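Local coordinates for putative succinylglutamate desuccinylase / aspartoacylase (Shewanella amazonensis, PDB 3FMC), which is a putative hydrolase of the succinylglutamate desuccinylase/aspartoacylase family, thought to use zinc in cleaving ester bonds, at residues Q192-P197 with E259-Y264; H180-E185 with A238-L243. All blocks are in the same frame, centred on the assembly; numbering follows the deposited sequence.

Contact 1 (Q192-P197 with E259-Y264); sequences QYFSIP and EGILAY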
loop_
_atom_site.group_PDB
_atom_site.type_symbol
_atom_site.label_atom_id
_atom_site.label_comp_id
_atom_site.label_asym_id
_atom_site.label_seq_id
_atom_site.Cartn_x
_atom_site.Cartn_y
_atom_site.Cartn_z
ATOM N N GLN C 192 -21.493 -8.547 -32.782
ATOM C CA GLN C 192 -22.888 -8.933 -33.024
ATOM C C GLN C 192 -23.305 -10.206 -32.289
ATOM O O GLN C 192 -24.496 -10.420 -32.122
ATOM C CB GLN C 192 -23.160 -9.110 -34.531
ATOM C CG GLN C 192 -22.939 -7.872 -35.377
ATOM C CD GLN C 192 -23.883 -6.730 -35.026
ATOM O OE1 GLN C 192 -25.079 -6.926 -34.837
ATOM N NE2 GLN C 192 -23.340 -5.522 -34.950
ATOM N N TYR C 193 -22.346 -11.004 -31.801
ATOM C CA TYR C 193 -22.644 -12.308 -31.158
ATOM C C TYR C 193 -22.644 -12.283 -29.656
ATOM O O TYR C 193 -23.416 -13.012 -29.005
ATOM C CB TYR C 193 -21.708 -13.384 -31.734
ATOM C CG TYR C 193 -21.860 -13.469 -33.220
ATOM C CD1 TYR C 193 -22.944 -14.143 -33.807
ATOM C CD2 TYR C 193 -20.991 -12.819 -34.054
ATOM C CE1 TYR C 193 -23.120 -14.160 -35.178
ATOM C CE2 TYR C 193 -21.152 -12.845 -35.423
ATOM C CZ TYR C 193 -22.215 -13.519 -35.982
ATOM O OH TYR C 193 -22.320 -13.508 -37.366
ATOM N N PHE C 194 -21.786 -11.447 -29.064
ATOM C CA PHE C 194 -21.761 -11.310 -27.619
ATOM C C PHE C 194 -22.966 -10.463 -27.138
ATOM O O PHE C 194 -23.646 -9.845 -27.959
ATOM C CB PHE C 194 -20.429 -10.685 -27.154
ATOM C CG PHE C 194 -19.216 -11.520 -27.495
ATOM C CD1 PHE C 194 -18.783 -12.527 -26.642
ATOM C CD2 PHE C 194 -18.513 -11.305 -28.658
ATOM C CE1 PHE C 194 -17.675 -13.299 -26.968
ATOM C CE2 PHE C 194 -17.388 -12.065 -28.971
ATOM C CZ PHE C 194 -16.972 -13.046 -28.119
ATOM N N SER C 195 -23.221 -10.502 -25.835
ATOM C CA SER C 195 -24.291 -9.752 -25.161
ATOM C C SER C 195 -23.691 -8.499 -24.470
ATOM O O SER C 195 -23.836 -8.284 -23.252
ATOM C CB SER C 195 -24.964 -10.659 -24.140
ATOM O OG SER C 195 -25.508 -11.792 -24.814
ATOM N N ILE C 196 -23.037 -7.688 -25.299
ATOM C CA ILE C 196 -22.316 -6.510 -24.830
ATOM C C ILE C 196 -22.758 -5.273 -25.623
ATOM O O ILE C 196 -22.516 -5.175 -26.836
ATOM C CB ILE C 196 -20.800 -6.760 -24.928
ATOM C CG1 ILE C 196 -20.430 -7.997 -24.062
ATOM C CG2 ILE C 196 -20.039 -5.504 -24.425
ATOM C CD1 ILE C 196 -18.980 -8.483 -24.107
ATOM N N PRO C 197 -23.360 -4.302 -24.921
ATOM C CA PRO C 197 -23.930 -3.113 -25.580
ATOM C C PRO C 197 -22.924 -2.154 -26.210
ATOM O O PRO C 197 -23.263 -1.469 -27.154
ATOM C CB PRO C 197 -24.749 -2.461 -24.446
ATOM C CG PRO C 197 -24.075 -2.853 -23.178
ATOM C CD PRO C 197 -23.523 -4.258 -23.455
ATOM N N GLU C 259 -23.648 -16.942 -21.705
ATOM C CA GLU C 259 -24.608 -17.232 -22.797
ATOM C C GLU C 259 -24.230 -16.478 -24.068
ATOM O O GLU C 259 -24.319 -16.997 -25.194
ATOM C CB GLU C 259 -26.034 -16.967 -22.316
ATOM C CG GLU C 259 -26.536 -18.031 -21.338
ATOM C CD GLU C 259 -27.853 -17.632 -20.638
ATOM O OE1 GLU C 259 -28.310 -16.474 -20.787
ATOM O OE2 GLU C 259 -28.416 -18.465 -19.906
ATOM N N GLY C 260 -23.729 -15.260 -23.914
ATOM C CA GLY C 260 -23.217 -14.508 -25.055
ATOM C C GLY C 260 -21.986 -15.136 -25.677
ATOM O O GLY C 260 -21.860 -15.211 -26.879
ATOM N N ILE C 261 -21.038 -15.557 -24.842
ATOM C CA ILE C 261 -19.843 -16.241 -25.318
ATOM C C ILE C 261 -20.276 -17.476 -26.113
ATOM O O ILE C 261 -19.758 -17.727 -27.192
ATOM C CB ILE C 261 -18.935 -16.638 -24.152
ATOM C CG1 ILE C 261 -18.351 -15.363 -23.497
ATOM C CG2 ILE C 261 -17.807 -17.570 -24.637
ATOM C CD1 ILE C 261 -17.523 -15.581 -22.235
ATOM N N LEU C 262 -21.232 -18.220 -25.597
ATOM C CA LEU C 262 -21.733 -19.405 -26.345
ATOM C C LEU C 262 -22.255 -19.043 -27.727
ATOM O O LEU C 262 -22.036 -19.804 -28.682
ATOM C CB LEU C 262 -22.788 -20.154 -25.554
ATOM C CG LEU C 262 -22.421 -21.087 -24.409
ATOM C CD1 LEU C 262 -23.754 -21.544 -23.753
ATOM C CD2 LEU C 262 -21.622 -22.259 -24.931
ATOM N N ALA C 263 -22.973 -17.925 -27.853
ATOM C CA ALA C 263 -23.442 -17.486 -29.195
ATOM C C ALA C 263 -22.246 -17.307 -30.162
ATOM O O ALA C 263 -22.312 -17.679 -31.340
ATOM C CB ALA C 263 -24.276 -16.200 -29.100
ATOM N N TYR C 264 -21.130 -16.703 -29.689
ATOM C CA TYR C 264 -19.953 -16.537 -30.500
ATOM C C TYR C 264 -19.362 -17.897 -30.866
ATOM O O TYR C 264 -18.986 -18.127 -31.994
ATOM C CB TYR C 264 -18.884 -15.655 -29.803
ATOM C CG TYR C 264 -17.691 -15.393 -30.669
ATOM C CD1 TYR C 264 -17.772 -14.556 -31.761
ATOM C CD2 TYR C 264 -16.451 -15.979 -30.390
ATOM C CE1 TYR C 264 -16.705 -14.333 -32.576
ATOM C CE2 TYR C 264 -15.365 -15.745 -31.208
ATOM C CZ TYR C 264 -15.482 -14.904 -32.287
ATOM O OH TYR C 264 -14.411 -14.644 -33.129
#

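Contact 2 (H180-E185 with A238-L243); sequences HLYCPE and ALTLEL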
loop_
_atom_site.group_PDB
_atom_site.type_symbol
_atom_site.label_atom_id
_atom_site.label_comp_id
_atom_site.label_asym_id
_atom_site.label_seq_id
_atom_site.Cartn_x
_atom_site.Cartn_y
_atom_site.Cartn_z
ATOM N N HIS C 180 -18.566 -3.892 -21.624
ATOM C CA HIS C 180 -18.019 -3.400 -22.857
ATOM C C HIS C 180 -17.024 -4.392 -23.439
ATOM O O HIS C 180 -16.560 -5.315 -22.771
ATOM C CB HIS C 180 -17.490 -1.948 -22.775
ATOM C CG HIS C 180 -16.398 -1.718 -21.769
ATOM N ND1 HIS C 180 -16.624 -1.728 -20.404
ATOM C CD2 HIS C 180 -15.109 -1.369 -21.937
ATOM C CE1 HIS C 180 -15.497 -1.426 -19.785
ATOM N NE2 HIS C 180 -14.563 -1.211 -20.696
ATOM N N LEU C 181 -16.705 -4.183 -24.689
ATOM C CA LEU C 181 -15.856 -5.092 -25.447
ATOM C C LEU C 181 -14.831 -4.381 -26.272
ATOM O O LEU C 181 -15.132 -3.340 -26.890
ATOM C CB LEU C 181 -16.736 -5.884 -26.401
ATOM C CG LEU C 181 -16.182 -6.890 -27.418
ATOM C CD1 LEU C 181 -15.579 -8.163 -26.753
ATOM C CD2 LEU C 181 -17.277 -7.321 -28.471
ATOM N N TYR C 182 -13.616 -4.904 -26.232
ATOM C CA TYR C 182 -12.569 -4.507 -27.151
ATOM C C TYR C 182 -12.529 -5.568 -28.274
ATOM O O TYR C 182 -12.420 -6.816 -28.032
ATOM C CB TYR C 182 -11.212 -4.366 -26.511
ATOM C CG TYR C 182 -11.087 -3.240 -25.505
ATOM C CD1 TYR C 182 -11.515 -3.382 -24.196
ATOM C CD2 TYR C 182 -10.507 -2.037 -25.872
ATOM C CE1 TYR C 182 -11.381 -2.347 -23.273
ATOM C CE2 TYR C 182 -10.410 -1.022 -25.010
ATOM C CZ TYR C 182 -10.816 -1.151 -23.704
ATOM O OH TYR C 182 -10.640 -0.085 -22.845
ATOM N N CYS C 183 -12.588 -5.056 -29.493
ATOM C CA CYS C 183 -12.694 -5.866 -30.700
ATOM C C CYS C 183 -11.809 -5.237 -31.761
ATOM O O CYS C 183 -11.929 -4.033 -32.019
ATOM C CB CYS C 183 -14.138 -5.879 -31.172
ATOM S SG CYS C 183 -14.414 -7.019 -32.578
ATOM N N PRO C 184 -10.918 -6.024 -32.382
ATOM C CA PRO C 184 -10.057 -5.506 -33.441
ATOM C C PRO C 184 -10.883 -5.156 -34.660
ATOM O O PRO C 184 -11.886 -5.821 -34.939
ATOM C CB PRO C 184 -9.141 -6.664 -33.791
ATOM C CG PRO C 184 -9.469 -7.760 -32.804
ATOM C CD PRO C 184 -10.680 -7.446 -32.080
ATOM N N GLU C 185 -10.453 -4.120 -35.363
ATOM C CA GLU C 185 -11.180 -3.647 -36.543
ATOM C C GLU C 185 -11.404 -4.735 -37.577
ATOM O O GLU C 185 -12.426 -4.720 -38.235
ATOM C CB GLU C 185 -10.457 -2.453 -37.174
ATOM C CG GLU C 185 -10.459 -1.213 -36.332
ATOM C CD GLU C 185 -9.728 -0.082 -36.995
ATOM O OE1 GLU C 185 -9.835 0.039 -38.242
ATOM O OE2 GLU C 185 -9.040 0.677 -36.290
ATOM N N ALA C 238 -9.000 -12.335 -31.221
ATOM C CA ALA C 238 -8.584 -12.007 -29.842
ATOM C C ALA C 238 -9.401 -10.810 -29.411
ATOM O O ALA C 238 -9.290 -9.701 -29.983
ATOM C CB ALA C 238 -7.097 -11.729 -29.742
ATOM N N LEU C 239 -10.247 -11.072 -28.428
ATOM C CA LEU C 239 -11.219 -10.095 -27.918
ATOM C C LEU C 239 -11.061 -9.974 -26.406
ATOM O O LEU C 239 -10.737 -10.961 -25.730
ATOM C CB LEU C 239 -12.614 -10.633 -28.228
ATOM C CG LEU C 239 -12.804 -10.881 -29.739
ATOM C CD1 LEU C 239 -13.521 -12.152 -29.956
ATOM C CD2 LEU C 239 -13.496 -9.696 -30.359
ATOM N N THR C 240 -11.338 -8.777 -25.868
ATOM C CA THR C 240 -11.256 -8.550 -24.428
ATOM C C THR C 240 -12.621 -8.114 -23.962
ATOM O O THR C 240 -13.137 -7.118 -24.417
ATOM C CB THR C 240 -10.158 -7.500 -24.104
ATOM O OG1 THR C 240 -8.912 -7.936 -24.672
ATOM C CG2 THR C 240 -10.012 -7.264 -22.616
ATOM N N LEU C 241 -13.195 -8.889 -23.065
ATOM C CA LEU C 241 -14.497 -8.625 -22.527
ATOM C C LEU C 241 -14.349 -7.990 -21.150
ATOM O O LEU C 241 -13.703 -8.552 -20.293
ATOM C CB LEU C 241 -15.296 -9.936 -22.449
ATOM C CG LEU C 241 -15.760 -10.641 -23.777
ATOM C CD1 LEU C 241 -14.701 -11.106 -24.703
ATOM C CD2 LEU C 241 -16.774 -11.782 -23.375
ATOM N N GLU C 242 -14.935 -6.792 -20.975
ATOM C CA GLU C 242 -14.880 -6.015 -19.726
ATOM C C GLU C 242 -16.271 -6.143 -19.144
ATOM O O GLU C 242 -17.197 -5.378 -19.480
ATOM C CB GLU C 242 -14.534 -4.546 -20.026
ATOM C CG GLU C 242 -13.252 -4.286 -20.826
ATOM C CD GLU C 242 -11.969 -4.304 -19.970
ATOM O OE1 GLU C 242 -12.032 -3.944 -18.788
ATOM O OE2 GLU C 242 -10.916 -4.663 -20.523
ATOM N N LEU C 243 -16.428 -7.134 -18.283
ATOM C CA LEU C 243 -17.733 -7.554 -17.760
ATOM C C LEU C 243 -18.237 -6.919 -16.477
ATOM O O LEU C 243 -18.443 -7.574 -15.469
ATOM C CB LEU C 243 -17.717 -9.088 -17.672
ATOM C CG LEU C 243 -17.485 -9.756 -19.066
ATOM C CD1 LEU C 243 -17.414 -11.250 -18.975
ATOM C CD2 LEU C 243 -18.599 -9.342 -20.106
HETATM O O HOH W 1 -9.303 -1.676 -20.307
#

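Contact 1 (Q192-P197 with E259-Y264)
F194 is the main bump of this contact: its ring slides between the helix 259-264 and the strands beneath, with its leading atom CZ 3.5 Å from CG of Y264. The two rings are nearly parallel, their planes 21° apart, but displaced so far that they barely overlap. What lies over the face of the F194 ring is the beta carbon of Y264, a CH-pi contact with CB 4.0 Å from the F194 ring centroid. With CG anti to the backbone N (chi1 -176°), Y264 starts its ring at the phenylalanine's CZ, and the two side chains cross obliquely. CE1 of F194 also reaches I261, at 4.1 Å from CG1. Phenylalanine suits the slot because its broad flat ring meets both residues at once. An alanine here would probably open a ring-sized gap against Y264 and I261, and leave Y264 CB without the ring face it packs on.

The helix offers its hollow at G260, where the two backbones come nearest, CA of F194 to CA of G260. A beta carbon built there would clash with S195 N, so glycine suits the spot, and S195 OG rests 3.6 Å from G260 CA. One turn on, the small A263 lets the loop backbone come in, with A263 CB 3.3 Å from Y193 O. Y193 itself contributes its CB, lying at the edge of the Y264 ring, while its own ring leads off to stack with H267.

No hydrogen bond crosses the interface. Two of its polar groups have partners elsewhere: Y264 OH bonds E187 and R268, F194 O bonds R282. Within this contact loop and helix are thus held by shape and apolar packing.

Contact 2 (H180-E185 with A238-L243)
E242 lies over the flat face of H180, its CB 3.4 Å from the centroid of the imidazole in a CH-pi contact almost straight above the centre. The next methylene follows the ring, with E242 CG 3.3 Å from H180 NE2. A hydrogen bond between ND1 and the C178 carbonyl is likely to fix the ring's rotation. The glutamate chain then bends (chi2 -82°), bringing CD near Y182, whose ring meets E242 CG edge-on, with Y182 CE1 3.6 Å from E242 CG. Tyrosine ring and carboxylate planes stand 77° apart. A long flexible stem suits this place: its methylenes cover the H180 face and meet the Y182 edge, and the carboxylate ends beside both rings.

T240, on the same face, directs OG1 to D211. The other face is greasy: L181 and L241 lie side by side, with L181 CD1 3.7 Å from L241 CD1. Next to them L239 CD2 touches C183 SG at 3.6 Å. P184, which has no N-H to offer, sets its CD against A238 O.

Beneath these side chains the strands pair antiparallel through H180-E242 and Y182-T240, both hydrogen-bonded pairs, with Y182 N 2.9 Å from T240 O. E242 also touches H172, which with H43 and E46 faces a vacant point, consistent with an empty zinc site beside these central strands, as in the zinc-exopeptidase clan.

Both contacts are buried and belong to the same region, but contact 2 lies nearer the middle of the chain, its centre about 6 Å from the chain centre against about 15 Å for contact 1. They use different elements that are neighbours in the chain: strand 237-243 is followed by helix 251-267, and the 192-197 loop follows strand 176-184. The loop also bridges them directly, F194 CD1 standing 3.9 Å from L241 CD2 and I196 packing on H180 and L241. Chemistry follows place: 192-197 with 259-264 is an apolar fit without cross hydrogen bonds, whereas 180-185 with 238-243 is bound by backbone pairing and places E242 and T240 against H172 of a possible metal site.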